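Local coordinates for tailspike protein (PDB 6E1R) that probably recognises and degrades the capsular polysaccharide of its Acinetobacter baumannii host as the trimeric tailspike of a phage, at residues M12-L24 against S28-A42. Numbering follows the deposited sequence.
Sequences MNLKGVVNSKVEL and SGSDGQVVLMTGYYA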
HETATM    1  N   MSE A  12      -3.896  -3.999  62.846  1.00150.99           N
HETATM    2  CA  MSE A  12      -5.062  -3.362  62.241  1.00134.82           C
HETATM    3  C   MSE A  12      -6.006  -4.414  61.667  1.00118.07           C
HETATM    4  O   MSE A  12      -5.580  -5.288  60.915  1.00116.76           O
HETATM    5  CB  MSE A  12      -4.626  -2.385  61.146  1.00135.52           C
HETATM    6  CG  MSE A  12      -5.770  -1.731  60.383  1.00134.51           C
HETATM    7 SE   MSE A  12      -6.310  -0.012  61.127  1.00134.88          SE
HETATM    8  CE  MSE A  12      -4.639   0.962  60.886  1.00135.63           C
ATOM      9  N   ASN A  13      -7.285  -4.332  62.022  1.00104.80           N
ATOM     10  CA  ASN A  13      -8.284  -5.274  61.547  1.00 99.05           C
ATOM     11  C   ASN A  13      -9.191  -4.615  60.516  1.00 88.34           C
ATOM     12  O   ASN A  13      -9.259  -3.387  60.406  1.00 87.79           O
ATOM     13  CB  ASN A  13      -9.134  -5.806  62.706  1.00102.00           C
ATOM     14  CG  ASN A  13      -8.383  -6.788  63.580  1.00111.54           C
ATOM     15  OD1 ASN A  13      -7.492  -7.498  63.112  1.00117.77           O
ATOM     16  ND2 ASN A  13      -8.738  -6.836  64.858  1.00113.93           N
ATOM     17  N   LEU A  14      -9.890  -5.453  59.753  1.00 86.80           N
ATOM     18  CA  LEU A  14     -10.867  -4.951  58.796  1.00 80.86           C
ATOM     19  C   LEU A  14     -12.070  -4.397  59.546  1.00 83.23           C
ATOM     20  O   LEU A  14     -12.605  -5.049  60.448  1.00 95.06           O
ATOM     21  CB  LEU A  14     -11.294  -6.066  57.841  1.00 81.29           C
ATOM     22  CG  LEU A  14     -12.245  -5.693  56.701  1.00 78.29           C
ATOM     23  CD1 LEU A  14     -11.571  -4.757  55.721  1.00 71.06           C
ATOM     24  CD2 LEU A  14     -12.743  -6.940  55.989  1.00 80.68           C
ATOM     25  N   LYS A  15     -12.499  -3.189  59.177  1.00 72.66           N
ATOM     26  CA  LYS A  15     -13.594  -2.556  59.905  1.00 75.98           C
ATOM     27  C   LYS A  15     -14.917  -3.261  59.634  1.00 78.55           C
ATOM     28  O   LYS A  15     -15.682  -3.547  60.562  1.00 87.00           O
ATOM     29  CB  LYS A  15     -13.683  -1.073  59.544  1.00 73.04           C
ATOM     30  CG  LYS A  15     -14.844  -0.358  60.214  1.00 74.98           C
ATOM     31  CD  LYS A  15     -14.799   1.137  59.970  1.00 75.12           C
ATOM     32  CE  LYS A  15     -15.979   1.825  60.631  1.00 74.61           C
ATOM     33  NZ  LYS A  15     -15.938   1.699  62.113  1.00 74.10           N
ATOM     34  N   GLY A  16     -15.199  -3.555  58.372  1.00 71.22           N
ATOM     35  CA  GLY A  16     -16.440  -4.212  58.023  1.00 71.72           C
ATOM     36  C   GLY A  16     -16.636  -4.208  56.522  1.00 80.70           C
ATOM     37  O   GLY A  16     -15.712  -3.922  55.755  1.00 65.95           O
ATOM     38  N   VAL A  17     -17.854  -4.556  56.118  1.00 79.83           N
ATOM     39  CA  VAL A  17     -18.231  -4.609  54.712  1.00 65.97           C
ATOM     40  C   VAL A  17     -19.524  -3.827  54.518  1.00 74.66           C
ATOM     41  O   VAL A  17     -20.453  -3.928  55.327  1.00 81.76           O
ATOM     42  CB  VAL A  17     -18.386  -6.062  54.212  1.00 67.33           C
ATOM     43  CG1 VAL A  17     -17.044  -6.777  54.236  1.00 67.77           C
ATOM     44  CG2 VAL A  17     -19.391  -6.813  55.058  1.00 81.33           C
ATOM     45  N   VAL A  18     -19.570  -3.026  53.455  1.00 72.03           N
ATOM     46  CA  VAL A  18     -20.761  -2.281  53.075  1.00 71.05           C
ATOM     47  C   VAL A  18     -21.136  -2.690  51.655  1.00 71.90           C
ATOM     48  O   VAL A  18     -20.306  -3.171  50.882  1.00 73.69           O
ATOM     49  CB  VAL A  18     -20.567  -0.753  53.182  1.00 67.90           C
ATOM     50  CG1 VAL A  18     -20.119  -0.376  54.584  1.00 64.35           C
ATOM     51  CG2 VAL A  18     -19.558  -0.272  52.160  1.00 68.01           C
ATOM     52  N   ASN A  19     -22.412  -2.501  51.317  1.00 68.89           N
ATOM     53  CA  ASN A  19     -22.944  -2.993  50.054  1.00 69.29           C
ATOM     54  C   ASN A  19     -23.317  -1.890  49.072  1.00 69.54           C
ATOM     55  O   ASN A  19     -23.744  -2.200  47.955  1.00 69.69           O
ATOM     56  CB  ASN A  19     -24.160  -3.895  50.308  1.00 69.93           C
ATOM     57  CG  ASN A  19     -25.319  -3.153  50.941  1.00 74.72           C
ATOM     58  OD1 ASN A  19     -25.175  -2.019  51.391  1.00 76.24           O
ATOM     59  ND2 ASN A  19     -26.481  -3.796  50.978  1.00 77.69           N
ATOM     60  N   SER A  20     -23.173  -0.619  49.444  1.00 65.62           N
ATOM     61  CA  SER A  20     -23.566   0.467  48.556  1.00 60.67           C
ATOM     62  C   SER A  20     -22.816   1.731  48.950  1.00 58.90           C
ATOM     63  O   SER A  20     -22.215   1.817  50.023  1.00 57.20           O
ATOM     64  CB  SER A  20     -25.079   0.706  48.593  1.00 59.30           C
ATOM     65  OG  SER A  20     -25.497   1.127  49.880  1.00 62.64           O
ATOM     66  N   LYS A  21     -22.872   2.721  48.056  1.00 61.27           N
ATOM     67  CA  LYS A  21     -22.227   4.003  48.318  1.00 57.33           C
ATOM     68  C   LYS A  21     -22.976   4.800  49.376  1.00 60.27           C
ATOM     69  O   LYS A  21     -22.354   5.522  50.163  1.00 57.59           O
ATOM     70  CB  LYS A  21     -22.113   4.802  47.017  1.00 54.26           C
ATOM     71  CG  LYS A  21     -21.476   6.175  47.159  1.00 52.44           C
ATOM     72  CD  LYS A  21     -22.503   7.283  46.987  1.00 53.64           C
ATOM     73  CE  LYS A  21     -21.849   8.655  47.020  1.00 53.63           C
ATOM     74  NZ  LYS A  21     -22.822   9.744  46.720  1.00 55.15           N
ATOM     75  N   VAL A  22     -24.307   4.683  49.411  1.00 61.96           N
ATOM     76  CA  VAL A  22     -25.088   5.405  50.410  1.00 60.97           C
ATOM     77  C   VAL A  22     -24.752   4.917  51.812  1.00 63.17           C
ATOM     78  O   VAL A  22     -24.764   5.700  52.770  1.00 67.72           O
ATOM     79  CB  VAL A  22     -26.594   5.267  50.110  1.00 62.07           C
ATOM     80  CG1 VAL A  22     -27.406   6.192  51.005  1.00 64.34           C
ATOM     81  CG2 VAL A  22     -26.871   5.557  48.643  1.00 63.86           C
ATOM     82  N   GLU A  23     -24.439   3.627  51.960  1.00 63.52           N
ATOM     83  CA  GLU A  23     -24.032   3.108  53.259  1.00 65.84           C
ATOM     84  C   GLU A  23     -22.606   3.501  53.622  1.00 65.39           C
ATOM     85  O   GLU A  23     -22.251   3.475  54.805  1.00 69.69           O
ATOM     86  CB  GLU A  23     -24.180   1.582  53.296  1.00 70.68           C
ATOM     87  CG  GLU A  23     -24.159   1.000  54.705  1.00 83.78           C
ATOM     88  CD  GLU A  23     -24.420  -0.492  54.734  1.00 93.05           C
ATOM     89  OE1 GLU A  23     -25.186  -0.979  53.878  1.00 95.45           O
ATOM     90  OE2 GLU A  23     -23.856  -1.180  55.611  1.00 97.42           O
ATOM     91  N   LEU A  24     -21.787   3.878  52.640  1.00 64.51           N
ATOM     92  CA  LEU A  24     -20.418   4.282  52.934  1.00 67.09           C
ATOM     93  C   LEU A  24     -20.352   5.720  53.428  1.00 71.27           C
ATOM     94  O   LEU A  24     -19.614   6.022  54.372  1.00 73.37           O
ATOM     95  CB  LEU A  24     -19.537   4.110  51.697  1.00 64.43           C
ATOM     96  CG  LEU A  24     -18.056   4.432  51.904  1.00 63.81           C
ATOM     97  CD1 LEU A  24     -17.401   3.371  52.770  1.00 54.66           C
ATOM     98  CD2 LEU A  24     -17.334   4.569  50.571  1.00 51.75           C
ATOM     99  N   SER A  28     -19.295   6.129  59.684  1.00 86.40           N
ATOM    100  CA  SER A  28     -18.223   6.891  60.308  1.00 82.28           C
ATOM    101  C   SER A  28     -17.034   5.991  60.626  1.00 79.41           C
ATOM    102  O   SER A  28     -17.184   4.789  60.850  1.00 81.98           O
ATOM    103  CB  SER A  28     -18.718   7.564  61.590  1.00 83.68           C
ATOM    104  OG  SER A  28     -17.733   8.429  62.129  1.00 87.76           O
ATOM    105  N   GLY A  29     -15.844   6.591  60.646  1.00 73.66           N
ATOM    106  CA  GLY A  29     -14.635   5.830  60.890  1.00 76.34           C
ATOM    107  C   GLY A  29     -13.512   6.697  61.418  1.00 75.85           C
ATOM    108  O   GLY A  29     -13.669   7.901  61.638  1.00 68.44           O
ATOM    109  N   SER A  30     -12.364   6.057  61.626  1.00 69.54           N
ATOM    110  CA  SER A  30     -11.152   6.703  62.108  1.00 70.88           C
ATOM    111  C   SER A  30     -10.025   6.497  61.102  1.00 76.00           C
ATOM    112  O   SER A  30     -10.152   5.737  60.140  1.00 72.61           O
ATOM    113  CB  SER A  30     -10.745   6.155  63.483  1.00 79.34           C
ATOM    114  OG  SER A  30     -11.806   6.270  64.414  1.00 84.80           O
ATOM    115  N   ASP A  31      -8.903   7.175  61.347  1.00 79.90           N
ATOM    116  CA  ASP A  31      -7.785   7.141  60.410  1.00 76.65           C
ATOM    117  C   ASP A  31      -7.239   5.727  60.257  1.00 78.54           C
ATOM    118  O   ASP A  31      -7.130   4.974  61.227  1.00 82.53           O
ATOM    119  CB  ASP A  31      -6.669   8.078  60.873  1.00 82.59           C
ATOM    120  CG  ASP A  31      -6.956   9.531  60.555  1.00 87.28           C
ATOM    121  OD1 ASP A  31      -7.602   9.794  59.520  1.00 86.89           O
ATOM    122  OD2 ASP A  31      -6.530  10.407  61.335  1.00 91.27           O
ATOM    123  N   GLY A  32      -6.898   5.371  59.019  1.00 74.10           N
ATOM    124  CA  GLY A  32      -6.310   4.085  58.722  1.00 74.24           C
ATOM    125  C   GLY A  32      -7.287   2.941  58.580  1.00 70.61           C
ATOM    126  O   GLY A  32      -6.900   1.879  58.076  1.00 67.37           O
ATOM    127  N   GLN A  33      -8.538   3.114  59.001  1.00 68.80           N
ATOM    128  CA  GLN A  33      -9.501   2.025  58.928  1.00 70.96           C
ATOM    129  C   GLN A  33      -9.855   1.729  57.477  1.00 64.05           C
ATOM    130  O   GLN A  33     -10.043   2.639  56.666  1.00 66.38           O
ATOM    131  CB  GLN A  33     -10.762   2.371  59.719  1.00 73.52           C
ATOM    132  CG  GLN A  33     -10.540   2.488  61.216  1.00 71.83           C
ATOM    133  CD  GLN A  33     -11.837   2.652  61.984  1.00 73.14           C
ATOM    134  OE1 GLN A  33     -12.783   3.274  61.503  1.00 71.06           O
ATOM    135  NE2 GLN A  33     -11.886   2.093  63.188  1.00 82.93           N
ATOM    136  N   VAL A  34      -9.949   0.443  57.155  1.00 64.43           N
ATOM    137  CA  VAL A  34     -10.226  -0.013  55.801  1.00 61.93           C
ATOM    138  C   VAL A  34     -11.550  -0.765  55.810  1.00 62.20           C
ATOM    139  O   VAL A  34     -11.829  -1.541  56.731  1.00 64.88           O
ATOM    140  CB  VAL A  34      -9.075  -0.887  55.257  1.00 62.28           C
ATOM    141  CG1 VAL A  34      -9.598  -2.092  54.491  1.00 61.76           C
ATOM    142  CG2 VAL A  34      -8.154  -0.050  54.385  1.00 67.09           C
ATOM    143  N   VAL A  35     -12.367  -0.524  54.785  1.00 60.04           N
ATOM    144  CA  VAL A  35     -13.669  -1.159  54.642  1.00 60.09           C
ATOM    145  C   VAL A  35     -13.766  -1.751  53.242  1.00 66.26           C
ATOM    146  O   VAL A  35     -13.068  -1.336  52.315  1.00 74.24           O
ATOM    147  CB  VAL A  35     -14.819  -0.155  54.902  1.00 59.66           C
ATOM    148  CG1 VAL A  35     -14.925   0.846  53.759  1.00 58.53           C
ATOM    149  CG2 VAL A  35     -16.144  -0.869  55.134  1.00 61.10           C
ATOM    150  N   LEU A  36     -14.637  -2.747  53.101  1.00 65.31           N
ATOM    151  CA  LEU A  36     -14.884  -3.418  51.831  1.00 63.78           C
ATOM    152  C   LEU A  36     -16.269  -3.039  51.328  1.00 66.76           C
ATOM    153  O   LEU A  36     -17.271  -3.292  52.004  1.00 67.88           O
ATOM    154  CB  LEU A  36     -14.764  -4.936  51.976  1.00 62.02           C
ATOM    155  CG  LEU A  36     -15.300  -5.789  50.820  1.00 60.01           C
ATOM    156  CD1 LEU A  36     -14.608  -5.465  49.507  1.00 57.01           C
ATOM    157  CD2 LEU A  36     -15.163  -7.270  51.139  1.00 62.14           C
HETATM  158  N   MSE A  37     -16.323  -2.432  50.147  1.00 63.43           N
HETATM  159  CA  MSE A  37     -17.599  -2.114  49.524  1.00 67.97           C
HETATM  160  C   MSE A  37     -17.864  -3.064  48.365  1.00 72.71           C
HETATM  161  O   MSE A  37     -17.044  -3.192  47.456  1.00 74.99           O
HETATM  162  CB  MSE A  37     -17.632  -0.663  49.042  1.00 62.46           C
HETATM  163  CG  MSE A  37     -19.013  -0.203  48.602  1.00 66.20           C
HETATM  164 SE   MSE A  37     -19.099   1.686  48.136  1.00 74.29          SE
HETATM  165  CE  MSE A  37     -18.156   1.620  46.430  1.00 69.79           C
ATOM    166  N   THR A  38     -19.009  -3.739  48.408  1.00 78.27           N
ATOM    167  CA  THR A  38     -19.407  -4.685  47.366  1.00 80.06           C
ATOM    168  C   THR A  38     -20.446  -3.994  46.490  1.00 79.12           C
ATOM    169  O   THR A  38     -21.652  -4.105  46.718  1.00 89.61           O
ATOM    170  CB  THR A  38     -19.947  -5.975  47.971  1.00 79.58           C
ATOM    171  OG1 THR A  38     -21.113  -5.686  48.753  1.00 80.44           O
ATOM    172  CG2 THR A  38     -18.896  -6.625  48.858  1.00 80.06           C
ATOM    173  N   GLY A  39     -19.969  -3.273  45.481  1.00 64.80           N
ATOM    174  CA  GLY A  39     -20.852  -2.575  44.569  1.00 67.36           C
ATOM    175  C   GLY A  39     -21.179  -1.152  44.974  1.00 62.41           C
ATOM    176  O   GLY A  39     -21.336  -0.849  46.161  1.00 53.78           O
ATOM    177  N   TYR A  40     -21.281  -0.267  43.979  1.00 60.46           N
ATOM    178  CA  TYR A  40     -21.616   1.127  44.246  1.00 52.36           C
ATOM    179  C   TYR A  40     -23.048   1.267  44.746  1.00 54.14           C
ATOM    180  O   TYR A  40     -23.336   2.151  45.562  1.00 54.78           O
ATOM    181  CB  TYR A  40     -21.399   1.957  42.978  1.00 62.78           C
ATOM    182  CG  TYR A  40     -21.287   3.454  43.190  1.00 61.13           C
ATOM    183  CD1 TYR A  40     -22.414   4.239  43.391  1.00 52.77           C
ATOM    184  CD2 TYR A  40     -20.047   4.082  43.169  1.00 50.33           C
ATOM    185  CE1 TYR A  40     -22.310   5.605  43.575  1.00 52.81           C
ATOM    186  CE2 TYR A  40     -19.933   5.446  43.352  1.00 50.42           C
ATOM    187  CZ  TYR A  40     -21.067   6.203  43.555  1.00 51.63           C
ATOM    188  OH  TYR A  40     -20.955   7.562  43.737  1.00 51.98           O
ATOM    189  N   TYR A  41     -23.950   0.409  44.277  1.00 55.58           N
ATOM    190  CA  TYR A  41     -25.338   0.405  44.708  1.00 57.76           C
ATOM    191  C   TYR A  41     -25.660  -0.929  45.370  1.00 60.09           C
ATOM    192  O   TYR A  41     -24.959  -1.927  45.178  1.00 58.79           O
ATOM    193  CB  TYR A  41     -26.291   0.646  43.528  1.00 61.19           C
ATOM    194  CG  TYR A  41     -26.138   2.003  42.878  1.00 58.32           C
ATOM    195  CD1 TYR A  41     -26.943   3.070  43.253  1.00 59.50           C
ATOM    196  CD2 TYR A  41     -25.190   2.215  41.886  1.00 56.88           C
ATOM    197  CE1 TYR A  41     -26.806   4.311  42.659  1.00 59.30           C
ATOM    198  CE2 TYR A  41     -25.045   3.451  41.287  1.00 65.76           C
ATOM    199  CZ  TYR A  41     -25.857   4.495  41.678  1.00 66.29           C
ATOM    200  OH  TYR A  41     -25.715   5.728  41.082  1.00 65.67           O
ATOM    201  N   ALA A  42     -26.733  -0.935  46.157  1.00 62.49           N
ATOM    202  CA  ALA A  42     -27.143  -2.147  46.850  1.00 66.05           C
ATOM    203  C   ALA A  42     -27.584  -3.211  45.852  1.00 66.78           C
ATOM    204  O   ALA A  42     -28.219  -2.909  44.838  1.00 67.98           O
ATOM    205  CB  ALA A  42     -28.275  -1.843  47.830  1.00 66.11           C
TER
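Val18 and Leu36 are joined through the backbone, Val18 N donating to Leu36 O at 2.7 Å, in a short parallel ladder between strands 16-18 and 34-37. Leu36 N reaches back to Gly16 O, and Thr38 N extends the ladder to Val18 O. Beta-branched valines suit such extended strands, and alternation sends their side chains to opposite faces. On one, Val17 and Leu36 lie side by side, Val17 CG1 3.7 Å from Leu36 CD2; Met12 of the second subunit packs on Val17, while Leu36 rests on His50. The other face is the tightly packed one. There Val18 CG2 meets Met37 CG at 3.6 Å, while Leu24, from helix 21-25, brings CD1 to within 3.7 Å of Val35 CG1 and turns CD2 toward the selenium of Met37, modelled as selenomethionine. Phe51 and Trp70 continue this apolar layer, which suits branched aliphatic chains and the flexible, unbranched Met37.

At the helix start, Lys21 N donates to Tyr40 O from above the carbonyl plane, 38° out of it. With CG anti to its backbone N (chi1 179°), Lys21 runs along the Tyr40 ring; its CB lies over one face, 3.8 Å from the centroid, a CH-pi contact. Tyr40 OH bonds to Gly63 O. Ser20 suits the N-cap because its short hydroxyl can fold back, OG accepting a weak capping bond from Glu23 N.

At the opposite end Lys15 N still donates to Val34 O, but the side chains are looser and partly exposed. Lys15 crosses Gln33 obliquely, its CD 3.3 Å from Gln33 OE1; that oxygen accepts from Ser30 N at 2.8 Å within the type II turn. Strand, short helix and parallel strand form a compact beta-alpha-beta unit, strand 16-18 outermost within this chain, in the mixed sheet preceding the tailspike's parallel beta-helix.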